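Long-range contacts in sugar ABC transporter, sugar-binding protein (Streptococcus pneumoniae, PDB 2I58), which binds a raffinose-type oligosaccharide outside the cell and probably delivers it to an ABC transporter for sugar uptake: residues Q272-G277 and R344-L349; T112-G117 and G244-T249; Y65-E70 and W348-W353. All blocks are in the same frame, centred on the assembly; numbering follows the deposited sequence.

Contact 1. Residues Q272-G277 and R344-L349. With GLA (alpha-D-galactopyranose), chain C.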
loop_
_atom_site.group_PDB
_atom_site.type_symbol
_atom_site.label_atom_id
_atom_site.label_comp_id
_atom_site.label_asym_id
_atom_site.label_seq_id
_atom_site.Cartn_x
_atom_site.Cartn_y
_atom_site.Cartn_z
ATOM N N GLN A 272 14.446 -15.491 0.936
ATOM C CA GLN A 272 13.616 -15.086 2.062
ATOM C C GLN A 272 12.739 -13.853 1.822
ATOM O O GLN A 272 12.003 -13.452 2.706
ATOM C CB GLN A 272 14.478 -14.927 3.303
ATOM C CG GLN A 272 14.706 -16.247 3.943
ATOM C CD GLN A 272 15.594 -16.163 5.140
ATOM O OE1 GLN A 272 15.649 -15.134 5.822
ATOM N NE2 GLN A 272 16.305 -17.245 5.411
ATOM N N SER A 273 12.766 -13.283 0.628
ATOM C CA SER A 273 12.120 -12.000 0.402
ATOM C C SER A 273 10.574 -11.998 0.547
ATOM O O SER A 273 9.896 -12.998 0.302
ATOM C CB SER A 273 12.492 -11.521 -0.967
ATOM O OG SER A 273 11.943 -12.426 -1.876
ATOM N N LEU A 274 10.035 -10.845 0.947
ATOM C CA LEU A 274 8.586 -10.662 1.110
ATOM C C LEU A 274 8.054 -9.354 0.547
ATOM O O LEU A 274 8.779 -8.399 0.364
ATOM C CB LEU A 274 8.196 -10.708 2.569
ATOM C CG LEU A 274 8.644 -11.997 3.252
ATOM C CD1 LEU A 274 8.652 -11.815 4.811
ATOM C CD2 LEU A 274 7.741 -13.144 2.820
ATOM N N THR A 275 6.770 -9.359 0.246
ATOM C CA THR A 275 6.031 -8.149 0.099
ATOM C C THR A 275 4.811 -8.135 1.016
ATOM O O THR A 275 4.401 -9.133 1.615
ATOM C CB THR A 275 5.622 -7.904 -1.338
ATOM O OG1 THR A 275 4.879 -6.651 -1.455
ATOM C CG2 THR A 275 4.806 -9.055 -1.788
ATOM N N VAL A 276 4.253 -6.947 1.148
ATOM C CA VAL A 276 3.160 -6.699 2.063
ATOM C C VAL A 276 2.170 -5.814 1.332
ATOM O O VAL A 276 2.569 -5.028 0.472
ATOM C CB VAL A 276 3.658 -5.983 3.320
ATOM C CG1 VAL A 276 3.901 -4.514 3.042
ATOM C CG2 VAL A 276 2.673 -6.164 4.503
ATOM N N GLY A 277 0.894 -5.973 1.697
ATOM C CA GLY A 277 -0.212 -5.271 1.085
ATOM C C GLY A 277 -1.541 -5.938 1.323
ATOM O O GLY A 277 -1.619 -6.965 1.940
ATOM N N ARG A 344 3.443 -15.369 0.522
ATOM C CA ARG A 344 4.544 -14.426 0.602
ATOM C C ARG A 344 4.074 -13.042 0.395
ATOM O O ARG A 344 4.904 -12.200 0.201
ATOM C CB ARG A 344 5.605 -14.726 -0.450
ATOM C CG ARG A 344 6.544 -15.825 -0.004
ATOM C CD ARG A 344 7.211 -16.559 -1.163
ATOM N NE ARG A 344 8.467 -15.917 -1.543
ATOM C CZ ARG A 344 9.508 -16.548 -2.082
ATOM N NH1 ARG A 344 9.434 -17.861 -2.318
ATOM N NH2 ARG A 344 10.622 -15.859 -2.388
ATOM N N HIS A 345 2.755 -12.807 0.440
ATOM C CA HIS A 345 2.161 -11.439 0.315
ATOM C C HIS A 345 1.421 -11.046 1.614
ATOM O O HIS A 345 0.198 -10.916 1.649
ATOM C CB HIS A 345 1.256 -11.358 -0.960
ATOM C CG HIS A 345 0.645 -10.000 -1.242
ATOM N ND1 HIS A 345 -0.234 -9.786 -2.283
ATOM C CD2 HIS A 345 0.755 -8.811 -0.610
ATOM C CE1 HIS A 345 -0.625 -8.523 -2.290
ATOM N NE2 HIS A 345 -0.037 -7.909 -1.286
ATOM N N LEU A 346 2.180 -10.835 2.688
ATOM C CA LEU A 346 1.560 -10.571 4.031
ATOM C C LEU A 346 0.549 -9.445 3.983
ATOM O O LEU A 346 0.740 -8.442 3.257
ATOM C CB LEU A 346 2.560 -10.147 5.114
ATOM C CG LEU A 346 4.023 -10.502 5.010
ATOM C CD1 LEU A 346 4.788 -9.788 6.114
ATOM C CD2 LEU A 346 4.190 -12.057 5.053
ATOM N N VAL A 347 -0.495 -9.590 4.794
ATOM C CA VAL A 347 -1.431 -8.497 4.993
ATOM C C VAL A 347 -0.768 -7.533 5.916
ATOM O O VAL A 347 0.001 -7.934 6.747
ATOM C CB VAL A 347 -2.737 -8.956 5.561
ATOM C CG1 VAL A 347 -3.563 -7.782 5.962
ATOM C CG2 VAL A 347 -3.463 -9.820 4.517
ATOM N N TRP A 348 -1.031 -6.254 5.708
ATOM C CA TRP A 348 -0.417 -5.168 6.496
ATOM C C TRP A 348 -0.458 -5.490 7.945
ATOM O O TRP A 348 -1.467 -5.939 8.418
ATOM C CB TRP A 348 -1.202 -3.858 6.317
ATOM C CG TRP A 348 -1.097 -3.244 4.975
ATOM C CD1 TRP A 348 -2.048 -3.224 3.980
ATOM C CD2 TRP A 348 0.018 -2.540 4.481
ATOM N NE1 TRP A 348 -1.576 -2.507 2.888
ATOM C CE2 TRP A 348 -0.294 -2.104 3.174
ATOM C CE3 TRP A 348 1.258 -2.243 5.002
ATOM C CZ2 TRP A 348 0.605 -1.406 2.398
ATOM C CZ3 TRP A 348 2.158 -1.546 4.205
ATOM C CH2 TRP A 348 1.820 -1.129 2.935
ATOM N N LEU A 349 0.618 -5.246 8.656
ATOM C CA LEU A 349 0.637 -5.641 10.060
ATOM C C LEU A 349 -0.452 -4.889 10.864
ATOM O O LEU A 349 -0.917 -5.435 11.874
ATOM C CB LEU A 349 2.010 -5.436 10.737
ATOM C CG LEU A 349 3.215 -6.039 10.023
ATOM C CD1 LEU A 349 4.526 -5.789 10.710
ATOM C CD2 LEU A 349 2.954 -7.491 9.922
HETATM C C1 GLA C . -2.220 1.146 2.485
HETATM C C2 GLA C . -3.071 0.834 3.720
HETATM C C3 GLA C . -3.009 2.004 4.687
HETATM C C4 GLA C . -1.579 2.376 4.952
HETATM C C5 GLA C . -0.837 2.674 3.666
HETATM C C6 GLA C . 0.633 2.813 4.006
HETATM O O2 GLA C . -4.417 0.525 3.262
HETATM O O3 GLA C . -3.589 1.605 5.911
HETATM O O4 GLA C . -0.947 1.249 5.614
HETATM O O5 GLA C . -0.880 1.584 2.778
HETATM O O6 GLA C . 1.394 2.595 2.814
#
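Val276 and Trp348 meet at a right angle at the apolar centre, the valine methyl CG1 lying over the indole. CG1 is 4.1 Å from the centroid of the six-membered ring and 27° off its normal, a CH-pi contact. The methyl gets there because it is set between the backbone N and the carbonyl carbon (chi1 77°), while CG2 turns to the CB of Leu346. Gly277 covers the neighbouring part of the same face, its CA 3.9 Å from the centroid of the five-membered ring; the lack of a side chain suits the place, because His345 NE2 occupies that side of the glycine. Over the opposite face of Trp348 sits the galactose, steeply tilted at roughly 50° to the indole, its O5, C1 and C2 leading and GLA O5 3.4 Å from Trp348 CZ2. Further along, the Leu274 and Leu346 methyls CD2 touch at 4.3 Å, and helix 165-176 packs on Val276 and Leu346.

Parallel strands 275-276 and 345-346 supply the backbone of the contact. One sound bond runs from Gly277 N to Leu346 O at 2.9 Å; those from Thr275 N to Arg344 O and from Leu346 N to Thr275 O are weak. On the face holding Thr275 and His345, the imidazole turns its edge to Gly277, with NE2 3.6 Å from Gly277 CA. The threonine hydroxyl pairs with Tyr116 N, and His345 NE2 weakly with Asn114 O. At the polar end Ser273 OG sits in the guanidinium plane of Arg344, 3.7 Å from NH2, while Arg344 makes a cation-pi contact with Tyr339. A tryptophan backed by protein on one face and meeting sugar on the other is characteristic of sugar sites in extracellular solute-binding proteins.

Contact 2. Residues T112-G117 and G244-T249. With GLC (alpha-D-glucopyranose), chain B.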
loop_
_atom_site.group_PDB
_atom_site.type_symbol
_atom_site.label_atom_id
_atom_site.label_comp_id
_atom_site.label_asym_id
_atom_site.label_seq_id
_atom_site.Cartn_x
_atom_site.Cartn_y
_atom_site.Cartn_z
ATOM N N THR A 112 -8.547 -4.802 -6.461
ATOM C CA THR A 112 -7.115 -4.897 -6.774
ATOM C C THR A 112 -6.413 -5.012 -5.467
ATOM O O THR A 112 -6.965 -4.693 -4.452
ATOM C CB THR A 112 -6.612 -3.626 -7.549
ATOM O OG1 THR A 112 -6.462 -2.467 -6.701
ATOM C CG2 THR A 112 -7.597 -3.295 -8.639
ATOM N N ALA A 113 -5.190 -5.464 -5.458
ATOM C CA ALA A 113 -4.473 -5.560 -4.199
ATOM C C ALA A 113 -3.093 -4.997 -4.437
ATOM O O ALA A 113 -2.472 -5.329 -5.455
ATOM C CB ALA A 113 -4.390 -6.965 -3.801
ATOM N N ASN A 114 -2.638 -4.139 -3.528
ATOM C CA ASN A 114 -1.364 -3.456 -3.645
ATOM C C ASN A 114 -0.219 -4.302 -3.070
ATOM O O ASN A 114 -0.460 -5.389 -2.571
ATOM C CB ASN A 114 -1.434 -2.133 -2.879
ATOM C CG ASN A 114 -1.815 -2.319 -1.381
ATOM O OD1 ASN A 114 -1.255 -3.168 -0.667
ATOM N ND2 ASN A 114 -2.779 -1.489 -0.913
ATOM N N ALA A 115 1.011 -3.782 -3.112
ATOM C CA ALA A 115 2.234 -4.523 -2.787
ATOM C C ALA A 115 3.327 -3.518 -2.560
ATOM O O ALA A 115 3.196 -2.361 -2.912
ATOM C CB ALA A 115 2.670 -5.505 -3.952
ATOM N N TYR A 116 4.444 -3.959 -2.008
ATOM C CA TYR A 116 5.460 -3.003 -1.605
ATOM C C TYR A 116 6.796 -3.600 -1.923
ATOM O O TYR A 116 7.005 -4.833 -1.752
ATOM C CB TYR A 116 5.358 -2.684 -0.100
ATOM C CG TYR A 116 6.118 -1.470 0.347
ATOM C CD1 TYR A 116 5.522 -0.242 0.413
ATOM C CD2 TYR A 116 7.428 -1.563 0.691
ATOM C CE1 TYR A 116 6.215 0.869 0.804
ATOM C CE2 TYR A 116 8.152 -0.448 1.105
ATOM C CZ TYR A 116 7.541 0.762 1.177
ATOM O OH TYR A 116 8.300 1.853 1.605
ATOM N N GLY A 117 7.697 -2.704 -2.330
ATOM C CA GLY A 117 9.018 -3.055 -2.821
ATOM C C GLY A 117 9.835 -1.831 -3.218
ATOM O O GLY A 117 9.470 -0.701 -2.946
ATOM N N GLY A 244 5.152 1.587 -3.036
ATOM C CA GLY A 244 4.192 0.526 -3.330
ATOM C C GLY A 244 3.566 0.646 -4.691
ATOM O O GLY A 244 3.601 1.687 -5.346
ATOM N N SER A 245 2.921 -0.420 -5.093
ATOM C CA SER A 245 2.483 -0.537 -6.462
ATOM C C SER A 245 1.668 0.629 -6.957
ATOM O O SER A 245 1.416 0.747 -8.143
ATOM C CB SER A 245 1.605 -1.775 -6.587
ATOM O OG SER A 245 0.380 -1.596 -5.877
ATOM N N TRP A 246 1.185 1.430 -6.037
ATOM C CA TRP A 246 0.224 2.503 -6.344
ATOM C C TRP A 246 0.944 3.636 -7.102
ATOM O O TRP A 246 0.352 4.242 -7.969
ATOM C CB TRP A 246 -0.506 3.018 -5.047
ATOM C CG TRP A 246 0.449 3.316 -3.927
ATOM C CD1 TRP A 246 1.302 4.352 -3.879
ATOM C CD2 TRP A 246 0.712 2.534 -2.762
ATOM N NE1 TRP A 246 2.078 4.285 -2.761
ATOM C CE2 TRP A 246 1.708 3.183 -2.043
ATOM C CE3 TRP A 246 0.205 1.345 -2.261
ATOM C CZ2 TRP A 246 2.212 2.686 -0.845
ATOM C CZ3 TRP A 246 0.687 0.865 -1.053
ATOM C CH2 TRP A 246 1.687 1.520 -0.377
ATOM N N ALA A 247 2.234 3.839 -6.780
ATOM C CA ALA A 247 3.097 4.864 -7.378
ATOM C C ALA A 247 3.349 4.655 -8.879
ATOM O O ALA A 247 3.558 5.614 -9.632
ATOM C CB ALA A 247 4.403 4.878 -6.667
ATOM N N ILE A 248 3.358 3.423 -9.343
ATOM C CA ILE A 248 3.612 3.244 -10.736
ATOM C C ILE A 248 2.829 4.271 -11.650
ATOM O O ILE A 248 3.420 4.890 -12.553
ATOM C CB ILE A 248 3.466 1.762 -11.171
ATOM C CG1 ILE A 248 4.189 1.527 -12.499
ATOM C CG2 ILE A 248 2.049 1.410 -11.307
ATOM C CD1 ILE A 248 5.555 2.172 -12.621
ATOM N N THR A 249 1.540 4.497 -11.404
ATOM C CA THR A 249 0.793 5.368 -12.319
ATOM C C THR A 249 1.426 6.722 -12.378
ATOM O O THR A 249 1.569 7.322 -13.481
ATOM C CB THR A 249 -0.647 5.694 -11.931
ATOM O OG1 THR A 249 -1.218 4.634 -11.184
ATOM C CG2 THR A 249 -1.445 5.920 -13.238
HETATM C C1 GLC B . -1.797 5.390 -0.243
HETATM C C2 GLC B . -1.835 5.538 -1.744
HETATM C C3 GLC B . -3.075 4.923 -2.276
HETATM C C4 GLC B . -3.214 3.494 -1.768
HETATM C C5 GLC B . -3.060 3.421 -0.246
HETATM C C6 GLC B . -3.094 1.982 0.335
HETATM O O1 GLC B . -2.782 6.303 0.285
HETATM O O2 GLC B . -1.930 6.899 -2.014
HETATM O O3 GLC B . -2.928 5.028 -3.661
HETATM O O4 GLC B . -4.529 3.064 -2.083
HETATM O O5 GLC B . -1.868 4.020 0.167
HETATM O O6 GLC B . -2.930 2.121 1.676
#
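Ala115 O accepts the amide of Ser245 at 2.9 Å (N-H...O 153°), the one hydrogen bond between the two segments. This bond fixes the start of a type I turn from Gly244 to Ala247, itself closed by Ala247 N to Gly244 O at 2.9 Å. Just beside it, Tyr116 and Gly244 form an antiparallel non-hydrogen-bonded pair, their CA atoms 4.1 Å apart.

The turn folds Trp246 back over its own backbone. CG is held between the backbone N and the carbonyl carbon (chi1 49°), and the indole comes to lie with its centre above Gly244 CA, 3.7 Å from the ring plane. Glycine suits this place because a CB here would run into the indole and Ala115 O. Across the contact, Asn114 meets the ring at its edge, CB 3.9 Å from Trp246 CE3, and the amide plane stands at 90° to the indole. Tyr116 also presents its ring edge to the tryptophan, with CD1 4.3 Å from Trp246 CH2. The polar ends are held elsewhere: Asn114 OD1 by Ala278 N, Tyr116 OH by Thr163 O, and Trp246 NE1 weakly by Asn243 OD1. Serine's short side chain fits against Asn114 CA and CB, Ser245 OG being 3.5 Å from Asn114 CB, while its buried hydroxyl is paired with Ser317 OG.

The other face of Trp246, away from Gly244, carries the glucose, whose pyranose ring lies nearly parallel to the indole with C2 and C4 nearest; GLC O3 is 3.4 Å from Trp246 CB. Glu16, Asp280 and Lys14 bond to this sugar. The arrangement is consistent with recognition in two parts: the indole probably reads the C-H surface of the pyranose by dispersion and CH-pi attraction, and polar groups around it read the hydroxyls.

Contact 3. Residues Y65-E70 and W348-W353. With GLA (alpha-D-galactopyranose), chain C; GLC (alpha-D-glucopyranose), chain B.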
loop_
_atom_site.group_PDB
_atom_site.type_symbol
_atom_site.label_atom_id
_atom_site.label_comp_id
_atom_site.label_asym_id
_atom_site.label_seq_id
_atom_site.Cartn_x
_atom_site.Cartn_y
_atom_site.Cartn_z
ATOM N N TYR A 65 -9.967 0.571 2.914
ATOM C CA TYR A 65 -9.013 -0.481 2.748
ATOM C C TYR A 65 -9.380 -1.555 3.738
ATOM O O TYR A 65 -9.418 -1.293 4.938
ATOM C CB TYR A 65 -7.609 0.024 2.963
ATOM C CG TYR A 65 -7.275 1.150 2.027
ATOM C CD1 TYR A 65 -7.098 0.945 0.657
ATOM C CD2 TYR A 65 -7.179 2.437 2.491
ATOM C CE1 TYR A 65 -6.800 2.026 -0.222
ATOM C CE2 TYR A 65 -6.884 3.507 1.630
ATOM C CZ TYR A 65 -6.689 3.297 0.285
ATOM O OH TYR A 65 -6.418 4.390 -0.487
ATOM N N PRO A 66 -9.591 -2.786 3.248
ATOM C CA PRO A 66 -10.336 -3.841 3.891
ATOM C C PRO A 66 -9.679 -4.545 5.049
ATOM O O PRO A 66 -10.306 -5.420 5.669
ATOM C CB PRO A 66 -10.518 -4.834 2.763
ATOM C CG PRO A 66 -9.305 -4.695 1.987
ATOM C CD PRO A 66 -9.027 -3.240 1.967
ATOM N N GLN A 67 -8.428 -4.202 5.320
ATOM C CA GLN A 67 -7.694 -4.747 6.454
ATOM C C GLN A 67 -7.716 -3.791 7.650
ATOM O O GLN A 67 -7.307 -4.137 8.754
ATOM C CB GLN A 67 -6.266 -5.050 6.011
ATOM C CG GLN A 67 -5.252 -3.906 6.147
ATOM C CD GLN A 67 -5.420 -2.773 5.175
ATOM O OE1 GLN A 67 -6.137 -2.873 4.204
ATOM N NE2 GLN A 67 -4.730 -1.686 5.427
ATOM N N SER A 68 -8.198 -2.581 7.422
ATOM C CA SER A 68 -8.223 -1.543 8.449
ATOM C C SER A 68 -9.029 -1.939 9.706
ATOM O O SER A 68 -9.976 -2.721 9.641
ATOM C CB SER A 68 -8.769 -0.221 7.839
ATOM O OG SER A 68 -9.992 -0.381 7.105
ATOM N N ILE A 69 -8.636 -1.388 10.850
ATOM C CA ILE A 69 -9.487 -1.502 12.039
ATOM C C ILE A 69 -10.820 -0.877 11.721
ATOM O O ILE A 69 -11.859 -1.436 12.073
ATOM C CB ILE A 69 -8.954 -0.795 13.326
ATOM C CG1 ILE A 69 -7.573 -1.313 13.669
ATOM C CG2 ILE A 69 -9.873 -1.050 14.491
ATOM C CD1 ILE A 69 -6.441 -0.287 13.303
ATOM N N GLU A 70 -10.801 0.267 11.050
ATOM C CA GLU A 70 -12.014 1.045 10.926
ATOM C C GLU A 70 -13.045 0.188 10.230
ATOM O O GLU A 70 -14.166 0.019 10.728
ATOM C CB GLU A 70 -11.777 2.352 10.179
ATOM C CG GLU A 70 -10.836 3.345 10.921
ATOM C CD GLU A 70 -9.357 3.187 10.531
ATOM O OE1 GLU A 70 -9.025 2.222 9.792
ATOM O OE2 GLU A 70 -8.534 4.027 10.956
ATOM N N TRP A 348 -1.031 -6.254 5.708
ATOM C CA TRP A 348 -0.417 -5.168 6.496
ATOM C C TRP A 348 -0.458 -5.490 7.945
ATOM O O TRP A 348 -1.467 -5.939 8.418
ATOM C CB TRP A 348 -1.202 -3.858 6.317
ATOM C CG TRP A 348 -1.097 -3.244 4.975
ATOM C CD1 TRP A 348 -2.048 -3.224 3.980
ATOM C CD2 TRP A 348 0.018 -2.540 4.481
ATOM N NE1 TRP A 348 -1.576 -2.507 2.888
ATOM C CE2 TRP A 348 -0.294 -2.104 3.174
ATOM C CE3 TRP A 348 1.258 -2.243 5.002
ATOM C CZ2 TRP A 348 0.605 -1.406 2.398
ATOM C CZ3 TRP A 348 2.158 -1.546 4.205
ATOM C CH2 TRP A 348 1.820 -1.129 2.935
ATOM N N LEU A 349 0.618 -5.246 8.656
ATOM C CA LEU A 349 0.637 -5.641 10.060
ATOM C C LEU A 349 -0.452 -4.889 10.864
ATOM O O LEU A 349 -0.917 -5.435 11.874
ATOM C CB LEU A 349 2.010 -5.436 10.737
ATOM C CG LEU A 349 3.215 -6.039 10.023
ATOM C CD1 LEU A 349 4.526 -5.789 10.710
ATOM C CD2 LEU A 349 2.954 -7.491 9.922
ATOM N N GLN A 350 -0.857 -3.679 10.419
ATOM C CA GLN A 350 -1.725 -2.787 11.252
ATOM C C GLN A 350 -3.124 -3.286 11.417
ATOM O O GLN A 350 -3.979 -2.620 12.053
ATOM C CB GLN A 350 -1.856 -1.394 10.647
ATOM C CG GLN A 350 -2.527 -1.367 9.256
ATOM C CD GLN A 350 -1.553 -0.984 8.208
ATOM O OE1 GLN A 350 -0.351 -1.206 8.358
ATOM N NE2 GLN A 350 -2.037 -0.366 7.155
ATOM N N GLN A 351 -3.340 -4.427 10.775
ATOM C CA GLN A 351 -4.556 -5.194 10.874
ATOM C C GLN A 351 -4.993 -5.407 12.316
ATOM O O GLN A 351 -6.186 -5.348 12.614
ATOM C CB GLN A 351 -4.364 -6.566 10.204
ATOM C CG GLN A 351 -5.669 -7.203 9.772
ATOM C CD GLN A 351 -5.528 -8.596 9.246
ATOM O OE1 GLN A 351 -4.431 -9.153 9.167
ATOM N NE2 GLN A 351 -6.653 -9.186 8.884
ATOM N N TYR A 352 -4.010 -5.664 13.174
ATOM C CA TYR A 352 -4.197 -5.982 14.588
ATOM C C TYR A 352 -3.795 -4.842 15.546
ATOM O O TYR A 352 -3.948 -4.969 16.781
ATOM C CB TYR A 352 -3.421 -7.272 14.893
ATOM C CG TYR A 352 -3.930 -8.432 14.058
ATOM C CD1 TYR A 352 -5.222 -8.925 14.224
ATOM C CD2 TYR A 352 -3.149 -9.011 13.076
ATOM C CE1 TYR A 352 -5.699 -9.966 13.439
ATOM C CE2 TYR A 352 -3.626 -10.063 12.300
ATOM C CZ TYR A 352 -4.883 -10.522 12.495
ATOM O OH TYR A 352 -5.341 -11.534 11.735
ATOM N N TRP A 353 -3.317 -3.735 14.973
ATOM C CA TRP A 353 -2.995 -2.524 15.738
ATOM C C TRP A 353 -4.240 -1.628 15.873
ATOM O O TRP A 353 -5.220 -1.837 15.182
ATOM C CB TRP A 353 -1.864 -1.721 15.068
ATOM C CG TRP A 353 -0.660 -2.524 14.700
ATOM C CD1 TRP A 353 -0.407 -3.824 15.021
ATOM C CD2 TRP A 353 0.472 -2.073 13.969
ATOM N NE1 TRP A 353 0.770 -4.214 14.501
ATOM C CE2 TRP A 353 1.345 -3.158 13.850
ATOM C CE3 TRP A 353 0.810 -0.867 13.357
ATOM C CZ2 TRP A 353 2.567 -3.077 13.162
ATOM C CZ3 TRP A 353 2.024 -0.782 12.660
ATOM C CH2 TRP A 353 2.894 -1.883 12.589
HETATM C C1 GLA C . -2.220 1.146 2.485
HETATM C C2 GLA C . -3.071 0.834 3.720
HETATM C C3 GLA C . -3.009 2.004 4.687
HETATM C C4 GLA C . -1.579 2.376 4.952
HETATM C C5 GLA C . -0.837 2.674 3.666
HETATM C C6 GLA C . 0.633 2.813 4.006
HETATM O O2 GLA C . -4.417 0.525 3.262
HETATM O O3 GLA C . -3.589 1.605 5.911
HETATM O O4 GLA C . -0.947 1.249 5.614
HETATM O O5 GLA C . -0.880 1.584 2.778
HETATM O O6 GLA C . 1.394 2.595 2.814
HETATM C C1 GLC B . -1.797 5.390 -0.243
HETATM C C2 GLC B . -1.835 5.538 -1.744
HETATM C C3 GLC B . -3.075 4.923 -2.276
HETATM C C4 GLC B . -3.214 3.494 -1.768
HETATM C C5 GLC B . -3.060 3.421 -0.246
HETATM C C6 GLC B . -3.094 1.982 0.335
HETATM O O1 GLC B . -2.782 6.303 0.285
HETATM O O2 GLC B . -1.930 6.899 -2.014
HETATM O O3 GLC B . -2.928 5.028 -3.661
HETATM O O4 GLC B . -4.529 3.064 -2.083
HETATM O O5 GLC B . -1.868 4.020 0.167
HETATM O O6 GLC B . -2.930 2.121 1.676
#
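Van der Waals contacts alone join Gln67 to Trp348: the glutamine amide crosses the indole at its CD1 corner, NE2 3.4 Å from Trp348 CD1, with amide and ring planes 39° apart. The Gln67 chain doubles over to get there, its bend lying at chi2 (-71°). The backbone O of Gln67 lies 3.6 Å from Gln351 CG. Ile69 offers a methyl, CD1, to Gln350 O; its still closer approach to Trp353 O is doubtful.

No hydrogen bond runs directly between the segments; the sugar supplies the link. Gln67 NE2 donates to GLA O2 at 3.1 Å (164°), and Gln350 NE2 donates to GLA O4 over a distance modelled as very short. Both amides turn N-H groups to the galactose, a fitting use of glutamine against hydroxyl acceptors, and Glu356 adds a third bond. Gln350 OE1 is taken by Gln169 NE2, which helps fix which end of the amide faces the sugar.

As for ring contacts with sugar, Tyr65 lays a face against GLC C6, and its OH bonds weakly to GLC O4.

Ser68 is the N-cap of helix 69-76, where Gln72 NE2 reaches Gln351 O. Around segment 348-353, helix 165-176 touches Trp348 and Gln350 through Asn165 and Gln169, helix 179-186 holds Trp353 through Asn183, and helix 372-383 packs on the Trp353 ring.

The centres of contacts 1 and 2 lie about 12 Å apart, those of 1 and 3 about 14 Å, and those of 2 and 3 about 17 Å. All three border one sugar site: contacts 1 and 3 touch the galactose, contacts 2 and 3 the glucose. Contact 2 is nested in the loop closed by contact 3 and ends before contact 1 opens; contacts 1 and 3 then share Trp348 and Leu349. Segment 112-117 leads from strand 109-110 of the five-stranded sheet to strand 116-121 of the three-stranded one, and 275-276 leads back toward 282-285. These crossings are consistent with a hinge between two lobes, and contact 3 with their closure over the ligand.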